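Local coordinates for protein putative tagatose-6-phosphate ketose/aldose isomerase (PDB 3C3J) that belongs to the SIS-domain family and carries two such domains, each built round a parallel sheet, in one chain, at residues A[20-25]-A[165-170]; A[28-33]-A[176-181]; A[32-37]-A[183-188]. All coordinates share one frame; numbering follows the deposited sequence.

Contact 1: residues A[20-25]-A[165-170]; sequences IRHQPR and THDRGF
The imidazole of His22 is the flat group at this junction, and both of its partners in segment 165-170 lie beyond the end of the ring along oblique directions, neither squarely over the face nor flush with the rim. The ring is probably turned over in the model, which would exchange the identities of its atoms but leave its outline in place. The atom of His22 built as CE1, whose identity is therefore doubtful, lies 4.4 Å from Asp167 OD1 and 4.5 Å from Thr165 CA. Thr165 CA and Asp167 OD1 fall slightly to opposite sides of the ring plane, a placement that does not depend on which way the ring is turned. At these spacings the ring makes a loose approach to the loop, meeting the backbone of Thr165 and the carboxylate of Asp167.

His22 reaches the loop with CG beside both the backbone N and the carbonyl carbon (chi1 74°), from the N-cap position of helix 23-49. On the facing side the chain bends sharply: His166 is the centre of an inverse gamma turn, closed by a weak bond of 2.8 Å from Asp167 N to Thr165 O. Across this turn, Thr165 and Asp167 come to the same end of the imidazole. The carboxylate of Asp167 is itself fixed at the start of the next helix, OD1 bonding Ser174 OG while OD2 bonds both Ser175 OG and Thr173 N; Thr165 OG1 bonds Pro162 O.

The contact thus joins the break between helix 15-21 and helix 23-49 to the loop that leads from strand 159-160 into helix 174-187, where Ser174 also packs against His22 and Thr165.

Contact 2: residues A[28-33]-A[176-181]; sequences IRSLTN and ITTMMA
Helix 23-49 packs on helix 174-187 here through small side chains, within the alpha/beta architecture of a SIS domain. Ser30 and Thr178 mark the nearer approach of the two, their CA atoms 7.0 Å apart, a spacing that such short side chains permit. Ser30 CB meets the methyl Thr178 CG2 at 3.5 Å, a tight carbon-carbon contact. The first torsion of Thr178 explains it: CG2 lies anti to the backbone N and meets the serine, whereas OG1 turns back beside that N and bonds Ser174 O in its own helix. The hydroxyl of Ser30 bonds Ser182 OG, a polar link between the helices just past the methyl contact.

About one turn further along helix 174-187, Leu31 meets Ala181. Its methyl CD1 comes to 3.9 Å from Ala181 O and 4.2 Å from Ala181 CB, touching both the backbone and the side chain. With no branch on the alanine, the CA atoms of Leu31 and Ala181 stay within 7.8 Å. Phe197 lies beside Leu31, and Phe340 of helix 335-356 lies beside Ala181.

All four touching residues are buried. Contacts of this kind, between helices beside a parallel sheet, are typical of the layered alpha/beta/alpha sandwich of SIS domains.

Contact 3: residues A[32-37]-A[183-188]; sequences TNIDAL and CLAVFA
Ile34 is where segment 32-37 of helix 23-49 reaches Ala185 and Val186, near the end of helix 174-187, in the helical packing of a SIS alpha/beta sandwich. The CA atoms of Ile34 and Val186 stand 7.4 Å apart, and the long branch of the isoleucine spans the gap. CG1 lies beside the backbone N (chi1 -72°), and the chain is then extended to CD1, which brings the terminal methyl to two side chains of the facing helix. CD1 of Ile34 is 4.0 Å from Ala185 CB and 4.2 Å from Val186 CG2. The directions to these two methyl carbons diverge by about 83° at CD1, which shows the isoleucine tip entering the angle between successive residues rather than abutting one of them. The side chains of Ile34 and Val186 cross at about a right angle.

Next in sequence, Asp35 leaves the interface and bonds Ser194 OG through OD2. Leu37 ends the segment, packing on Leu159 of strand 159-160, a residue that Val186 also touches. Just beyond, Arg38 bonds the carbonyl oxygens of both Ala185 and Val186 through its guanidinium, adding a polar tie where helix 174-187 is close to its end.

The two methyls of Val186 are used differently. CG2, beside the backbone N, serves Ile34; CG1, anti to that N, lies over one face of the neighbouring Phe187 ring, offset toward the rim and 3.5 Å above its plane.

How the contacts relate
From the N terminus, the chain lays down segments 20-25, 28-33 and 32-37 in turn, and their partners follow some 140 residues later in the same order. Contact 1 therefore crosses both others, while contacts 2 and 3 start from the same stretch of helix 23-49, sharing Thr32 and Asn33. Contact 1 closes its loop at the start of that helix; contacts 2 and 3 follow along it and helix 174-187. The five strands of the first parallel sheet lie in the intervening chain, so the helix preceding the sheet is joined to the chain leaving it. Contacts 1 and 2 meet where Thr165 CG2 lies 3.5 Å from Thr178 OG1, and contacts 2 and 3 where Leu31 CG packs on Ala185 CB.

Contact 1: residues A[20-25]-A[165-170]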
loop_
_atom_site.group_PDB
_atom_site.type_symbol
_atom_site.label_atom_id
_atom_site.label_comp_id
_atom_site.label_asym_id
_atom_site.label_seq_id
_atom_site.Cartn_x
_atom_site.Cartn_y
_atom_site.Cartn_z
ATOM N N ILE A 20 -20.115 9.029 14.062
ATOM C CA ILE A 20 -20.497 7.853 13.285
ATOM C C ILE A 20 -21.963 7.954 12.886
ATOM O O ILE A 20 -22.320 7.797 11.711
ATOM C CB ILE A 20 -20.257 6.535 14.043
ATOM C CG1 ILE A 20 -18.761 6.290 14.229
ATOM C CG2 ILE A 20 -20.906 5.370 13.284
ATOM C CD1 ILE A 20 -18.441 5.233 15.299
ATOM N N ARG A 21 -22.823 8.259 13.856
ATOM C CA ARG A 21 -24.265 8.238 13.599
ATOM C C ARG A 21 -24.760 9.346 12.659
ATOM O O ARG A 21 -25.759 9.138 11.973
ATOM C CB ARG A 21 -25.037 8.270 14.908
ATOM C CG ARG A 21 -24.876 7.013 15.725
ATOM C CD ARG A 21 -25.747 7.086 16.957
ATOM N NE ARG A 21 -25.715 5.882 17.797
ATOM C CZ ARG A 21 -26.382 4.760 17.529
ATOM N NH1 ARG A 21 -27.067 4.634 16.411
ATOM N NH2 ARG A 21 -26.331 3.735 18.371
ATOM N N HIS A 22 -24.101 10.509 12.631
ATOM C CA HIS A 22 -24.521 11.607 11.743
ATOM C C HIS A 22 -24.000 11.529 10.298
ATOM O O HIS A 22 -24.231 12.436 9.493
ATOM C CB HIS A 22 -24.313 13.001 12.389
ATOM C CG HIS A 22 -22.896 13.495 12.470
ATOM N ND1 HIS A 22 -21.928 13.233 11.524
ATOM C CD2 HIS A 22 -22.314 14.321 13.374
ATOM C CE1 HIS A 22 -20.813 13.868 11.852
ATOM N NE2 HIS A 22 -21.020 14.528 12.976
ATOM N N GLN A 23 -23.344 10.423 9.957
ATOM C CA GLN A 23 -22.788 10.244 8.611
ATOM C C GLN A 23 -23.802 10.266 7.453
ATOM O O GLN A 23 -23.644 11.098 6.540
ATOM C CB GLN A 23 -21.931 8.999 8.577
ATOM C CG GLN A 23 -20.547 9.267 9.149
ATOM C CD GLN A 23 -19.728 7.999 9.242
ATOM O OE1 GLN A 23 -20.128 7.033 9.921
ATOM N NE2 GLN A 23 -18.600 7.971 8.548
ATOM N N PRO A 24 -24.841 9.395 7.481
ATOM C CA PRO A 24 -25.806 9.429 6.368
ATOM C C PRO A 24 -26.370 10.839 6.100
ATOM O O PRO A 24 -26.406 11.292 4.954
ATOM C CB PRO A 24 -26.889 8.415 6.816
ATOM C CG PRO A 24 -26.209 7.540 7.719
ATOM C CD PRO A 24 -25.199 8.340 8.445
ATOM N N ARG A 25 -26.698 11.565 7.158
ATOM C CA ARG A 25 -27.237 12.897 7.014
ATOM C C ARG A 25 -26.202 13.853 6.449
ATOM O O ARG A 25 -26.513 14.677 5.595
ATOM C CB ARG A 25 -27.710 13.412 8.371
ATOM C CG ARG A 25 -28.421 14.739 8.328
ATOM C CD ARG A 25 -29.072 15.000 9.625
ATOM N NE ARG A 25 -28.053 15.094 10.667
ATOM C CZ ARG A 25 -28.316 15.244 11.954
ATOM N NH1 ARG A 25 -29.559 15.292 12.375
ATOM N NH2 ARG A 25 -27.325 15.342 12.816
ATOM N N THR A 165 -18.967 17.596 10.202
ATOM C CA THR A 165 -17.941 16.623 9.809
ATOM C C THR A 165 -16.519 17.044 10.212
ATOM O O THR A 165 -15.584 16.311 9.937
ATOM C CB THR A 165 -17.973 16.298 8.287
ATOM O OG1 THR A 165 -17.498 17.431 7.529
ATOM C CG2 THR A 165 -19.370 15.905 7.848
ATOM N N HIS A 166 -16.346 18.203 10.859
ATOM C CA HIS A 166 -15.050 18.554 11.446
ATOM C C HIS A 166 -14.970 17.762 12.751
ATOM O O HIS A 166 -15.216 18.304 13.831
ATOM C CB HIS A 166 -14.927 20.054 11.695
ATOM C CG HIS A 166 -13.544 20.503 12.093
ATOM N ND1 HIS A 166 -13.149 21.820 12.042
ATOM C CD2 HIS A 166 -12.456 19.809 12.512
ATOM C CE1 HIS A 166 -11.893 21.926 12.446
ATOM N NE2 HIS A 166 -11.450 20.719 12.742
ATOM N N ASP A 167 -14.656 16.467 12.624
ATOM C CA ASP A 167 -14.752 15.506 13.724
ATOM C C ASP A 167 -13.916 15.935 14.926
ATOM O O ASP A 167 -12.735 16.307 14.775
ATOM C CB ASP A 167 -14.292 14.107 13.284
ATOM C CG ASP A 167 -15.217 13.449 12.263
ATOM O OD1 ASP A 167 -16.457 13.675 12.281
ATOM O OD2 ASP A 167 -14.685 12.657 11.451
ATOM N N ARG A 168 -14.545 15.911 16.100
ATOM C CA ARG A 168 -13.878 16.175 17.381
ATOM C C ARG A 168 -13.102 14.942 17.874
ATOM O O ARG A 168 -12.060 15.081 18.514
ATOM C CB ARG A 168 -14.891 16.587 18.449
ATOM C CG ARG A 168 -15.565 17.922 18.224
ATOM C CD ARG A 168 -16.532 18.228 19.348
ATOM N NE ARG A 168 -17.308 19.432 19.105
ATOM C CZ ARG A 168 -16.858 20.672 19.259
ATOM N NH1 ARG A 168 -17.642 21.709 19.019
ATOM N NH2 ARG A 168 -15.630 20.886 19.632
ATOM N N GLY A 169 -13.613 13.750 17.580
ATOM C CA GLY A 169 -12.911 12.497 17.880
ATOM C C GLY A 169 -11.549 12.454 17.220
ATOM O O GLY A 169 -11.388 12.927 16.085
ATOM N N PHE A 170 -10.564 11.922 17.950
ATOM C CA PHE A 170 -9.227 11.616 17.439
ATOM C C PHE A 170 -9.284 10.869 16.088
ATOM O O PHE A 170 -8.603 11.222 15.123
ATOM C CB PHE A 170 -8.508 10.723 18.482
ATOM C CG PHE A 170 -7.213 10.155 18.017
ATOM C CD1 PHE A 170 -6.121 10.979 17.835
ATOM C CD2 PHE A 170 -7.071 8.792 17.779
ATOM C CE1 PHE A 170 -4.907 10.453 17.404
ATOM C CE2 PHE A 170 -5.875 8.263 17.355
ATOM C CZ PHE A 170 -4.793 9.083 17.165
#

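Contact 2: residues A[28-33]-A[176-181]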
loop_
_atom_site.group_PDB
_atom_site.type_symbol
_atom_site.label_atom_id
_atom_site.label_comp_id
_atom_site.label_asym_id
_atom_site.label_seq_id
_atom_site.Cartn_x
_atom_site.Cartn_y
_atom_site.Cartn_z
ATOM N N ILE A 28 -25.607 13.461 2.511
ATOM C CA ILE A 28 -26.630 14.070 1.666
ATOM C C ILE A 28 -26.568 15.608 1.732
ATOM O O ILE A 28 -26.735 16.263 0.723
ATOM C CB ILE A 28 -28.029 13.472 1.969
ATOM C CG1 ILE A 28 -27.999 11.969 1.722
ATOM C CG2 ILE A 28 -29.077 14.086 1.064
ATOM C CD1 ILE A 28 -27.327 11.573 0.392
ATOM N N ARG A 29 -26.248 16.156 2.902
ATOM C CA ARG A 29 -25.979 17.562 3.069
ATOM C C ARG A 29 -24.827 17.989 2.166
ATOM O O ARG A 29 -24.939 18.997 1.473
ATOM C CB ARG A 29 -25.662 17.887 4.535
ATOM C CG ARG A 29 -26.902 18.204 5.339
ATOM C CD ARG A 29 -26.699 18.152 6.839
ATOM N NE ARG A 29 -25.626 18.991 7.383
ATOM C CZ ARG A 29 -25.685 20.303 7.553
ATOM N NH1 ARG A 29 -24.658 20.937 8.106
ATOM N NH2 ARG A 29 -26.729 21.008 7.129
ATOM N N SER A 30 -23.754 17.197 2.111
ATOM C CA SER A 30 -22.625 17.614 1.289
ATOM C C SER A 30 -22.990 17.581 -0.209
ATOM O O SER A 30 -22.651 18.516 -0.958
ATOM C CB SER A 30 -21.384 16.771 1.531
ATOM O OG SER A 30 -20.297 17.427 0.907
ATOM N N LEU A 31 -23.657 16.508 -0.637
ATOM C CA LEU A 31 -24.011 16.332 -2.065
ATOM C C LEU A 31 -25.050 17.343 -2.537
ATOM O O LEU A 31 -24.971 17.824 -3.666
ATOM C CB LEU A 31 -24.472 14.890 -2.337
ATOM C CG LEU A 31 -23.327 13.898 -2.668
ATOM C CD1 LEU A 31 -22.142 14.016 -1.706
ATOM C CD2 LEU A 31 -23.820 12.444 -2.786
ATOM N N THR A 32 -25.998 17.696 -1.668
ATOM C CA THR A 32 -26.918 18.801 -1.977
ATOM C C THR A 32 -26.175 20.160 -2.052
ATOM O O THR A 32 -26.476 20.986 -2.902
ATOM C CB THR A 32 -28.216 18.808 -1.052
ATOM O OG1 THR A 32 -27.862 19.043 0.290
ATOM C CG2 THR A 32 -28.893 17.479 -1.087
ATOM N N ASN A 33 -25.163 20.367 -1.221
ATOM C CA ASN A 33 -24.304 21.554 -1.381
ATOM C C ASN A 33 -23.565 21.591 -2.727
ATOM O O ASN A 33 -23.435 22.635 -3.366
ATOM C CB ASN A 33 -23.300 21.648 -0.254
ATOM C CG ASN A 33 -22.604 22.975 -0.226
ATOM O OD1 ASN A 33 -23.259 24.031 -0.172
ATOM N ND2 ASN A 33 -21.268 22.949 -0.286
ATOM N N ILE A 176 -13.849 11.620 6.890
ATOM C CA ILE A 176 -13.375 10.774 5.808
ATOM C C ILE A 176 -14.521 10.344 4.864
ATOM O O ILE A 176 -14.418 10.509 3.663
ATOM C CB ILE A 176 -12.515 9.553 6.287
ATOM C CG1 ILE A 176 -12.103 8.686 5.086
ATOM C CG2 ILE A 176 -13.220 8.675 7.310
ATOM C CD1 ILE A 176 -13.073 7.641 4.668
ATOM N N THR A 177 -15.605 9.802 5.397
ATOM C CA THR A 177 -16.690 9.332 4.529
ATOM C C THR A 177 -17.346 10.489 3.747
ATOM O O THR A 177 -17.680 10.333 2.555
ATOM C CB THR A 177 -17.718 8.479 5.293
ATOM O OG1 THR A 177 -18.318 9.268 6.340
ATOM C CG2 THR A 177 -17.033 7.169 5.833
ATOM N N THR A 178 -17.475 11.660 4.362
ATOM C CA THR A 178 -18.117 12.764 3.656
ATOM C C THR A 178 -17.211 13.329 2.557
ATOM O O THR A 178 -17.672 13.615 1.437
ATOM C CB THR A 178 -18.659 13.860 4.632
ATOM O OG1 THR A 178 -19.449 13.232 5.658
ATOM C CG2 THR A 178 -19.521 14.883 3.857
HETATM N N MSE A 179 -15.914 13.414 2.840
HETATM C CA MSE A 179 -14.943 13.816 1.830
HETATM C C MSE A 179 -14.919 12.834 0.667
HETATM O O MSE A 179 -14.872 13.262 -0.481
HETATM C CB MSE A 179 -13.541 13.975 2.442
HETATM C CG MSE A 179 -13.433 15.227 3.308
HETATM SE SE MSE A 179 -11.612 15.607 3.959
HETATM C CE MSE A 179 -11.223 13.922 4.775
HETATM N N MSE A 180 -14.985 11.534 0.970
HETATM C CA MSE A 180 -14.975 10.513 -0.049
HETATM C C MSE A 180 -16.195 10.588 -0.977
HETATM O O MSE A 180 -16.063 10.536 -2.198
HETATM C CB MSE A 180 -14.881 9.119 0.569
HETATM C CG MSE A 180 -14.761 8.037 -0.484
HETATM SE SE MSE A 180 -13.947 6.419 0.236
HETATM C CE MSE A 180 -15.213 6.034 1.730
ATOM N N ALA A 181 -17.378 10.691 -0.382
ATOM C CA ALA A 181 -18.634 10.828 -1.134
ATOM C C ALA A 181 -18.625 12.096 -1.972
ATOM O O ALA A 181 -19.076 12.089 -3.119
ATOM C CB ALA A 181 -19.825 10.843 -0.182
#

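Contact 3: residues A[32-37]-A[183-188]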
loop_
_atom_site.group_PDB
_atom_site.type_symbol
_atom_site.label_atom_id
_atom_site.label_comp_id
_atom_site.label_asym_id
_atom_site.label_seq_id
_atom_site.Cartn_x
_atom_site.Cartn_y
_atom_site.Cartn_z
ATOM N N THR A 32 -25.998 17.696 -1.668
ATOM C CA THR A 32 -26.918 18.801 -1.977
ATOM C C THR A 32 -26.175 20.160 -2.052
ATOM O O THR A 32 -26.476 20.986 -2.902
ATOM C CB THR A 32 -28.216 18.808 -1.052
ATOM O OG1 THR A 32 -27.862 19.043 0.290
ATOM C CG2 THR A 32 -28.893 17.479 -1.087
ATOM N N ASN A 33 -25.163 20.367 -1.221
ATOM C CA ASN A 33 -24.304 21.554 -1.381
ATOM C C ASN A 33 -23.565 21.591 -2.727
ATOM O O ASN A 33 -23.435 22.635 -3.366
ATOM C CB ASN A 33 -23.300 21.648 -0.254
ATOM C CG ASN A 33 -22.604 22.975 -0.226
ATOM O OD1 ASN A 33 -23.259 24.031 -0.172
ATOM N ND2 ASN A 33 -21.268 22.949 -0.286
ATOM N N ILE A 34 -23.054 20.441 -3.135
ATOM C CA ILE A 34 -22.360 20.302 -4.411
ATOM C C ILE A 34 -23.352 20.663 -5.537
ATOM O O ILE A 34 -22.981 21.351 -6.487
ATOM C CB ILE A 34 -21.762 18.877 -4.549
ATOM C CG1 ILE A 34 -20.557 18.721 -3.618
ATOM C CG2 ILE A 34 -21.411 18.541 -6.025
ATOM C CD1 ILE A 34 -20.004 17.266 -3.582
ATOM N N ASP A 35 -24.614 20.258 -5.393
ATOM C CA ASP A 35 -25.649 20.652 -6.373
ATOM C C ASP A 35 -25.712 22.160 -6.513
ATOM O O ASP A 35 -25.795 22.680 -7.635
ATOM C CB ASP A 35 -27.043 20.127 -6.007
ATOM C CG ASP A 35 -27.158 18.609 -6.118
ATOM O OD1 ASP A 35 -26.458 18.009 -6.943
ATOM O OD2 ASP A 35 -27.975 18.023 -5.396
ATOM N N ALA A 36 -25.674 22.853 -5.375
ATOM C CA ALA A 36 -25.714 24.316 -5.341
ATOM C C ALA A 36 -24.470 24.940 -5.998
ATOM O O ALA A 36 -24.573 25.985 -6.647
ATOM C CB ALA A 36 -25.855 24.792 -3.908
ATOM N N LEU A 37 -23.323 24.280 -5.840
ATOM C CA LEU A 37 -22.026 24.741 -6.359
ATOM C C LEU A 37 -21.689 24.179 -7.743
ATOM O O LEU A 37 -20.615 24.480 -8.291
ATOM C CB LEU A 37 -20.904 24.313 -5.384
ATOM C CG LEU A 37 -20.647 25.166 -4.155
ATOM C CD1 LEU A 37 -21.952 25.647 -3.537
ATOM C CD2 LEU A 37 -19.836 24.350 -3.143
ATOM N N CYS A 183 -15.919 13.741 -3.207
ATOM C CA CYS A 183 -14.989 13.550 -4.317
ATOM C C CYS A 183 -15.609 12.716 -5.442
ATOM O O CYS A 183 -15.541 13.104 -6.594
ATOM C CB CYS A 183 -13.676 12.915 -3.856
ATOM S SG CYS A 183 -12.380 12.996 -5.134
ATOM N N LEU A 184 -16.265 11.613 -5.090
ATOM C CA LEU A 184 -16.966 10.794 -6.068
ATOM C C LEU A 184 -18.028 11.630 -6.808
ATOM O O LEU A 184 -18.116 11.575 -8.041
ATOM C CB LEU A 184 -17.602 9.591 -5.373
ATOM C CG LEU A 184 -16.696 8.463 -4.889
ATOM C CD1 LEU A 184 -17.516 7.508 -3.977
ATOM C CD2 LEU A 184 -16.051 7.661 -6.055
ATOM N N ALA A 185 -18.779 12.450 -6.066
ATOM C CA ALA A 185 -19.863 13.252 -6.639
ATOM C C ALA A 185 -19.342 14.334 -7.544
ATOM O O ALA A 185 -19.989 14.670 -8.522
ATOM C CB ALA A 185 -20.741 13.858 -5.561
ATOM N N VAL A 186 -18.171 14.880 -7.226
ATOM C CA VAL A 186 -17.578 15.925 -8.051
ATOM C C VAL A 186 -17.215 15.359 -9.411
ATOM O O VAL A 186 -17.542 15.963 -10.431
ATOM C CB VAL A 186 -16.320 16.563 -7.392
ATOM C CG1 VAL A 186 -15.495 17.365 -8.446
ATOM C CG2 VAL A 186 -16.746 17.481 -6.182
ATOM N N PHE A 187 -16.583 14.180 -9.440
ATOM C CA PHE A 187 -16.018 13.653 -10.702
ATOM C C PHE A 187 -16.877 12.649 -11.444
ATOM O O PHE A 187 -16.659 12.448 -12.643
ATOM C CB PHE A 187 -14.594 13.119 -10.456
ATOM C CG PHE A 187 -13.644 14.198 -10.076
ATOM C CD1 PHE A 187 -13.132 15.048 -11.045
ATOM C CD2 PHE A 187 -13.327 14.433 -8.743
ATOM C CE1 PHE A 187 -12.255 16.080 -10.694
ATOM C CE2 PHE A 187 -12.479 15.460 -8.389
ATOM C CZ PHE A 187 -11.954 16.308 -9.378
ATOM N N ALA A 188 -17.846 12.038 -10.758
ATOM C CA ALA A 188 -18.752 11.072 -11.384
ATOM C C ALA A 188 -20.225 11.380 -11.044
ATOM O O ALA A 188 -20.949 10.526 -10.559
ATOM C CB ALA A 188 -18.372 9.667 -10.976
#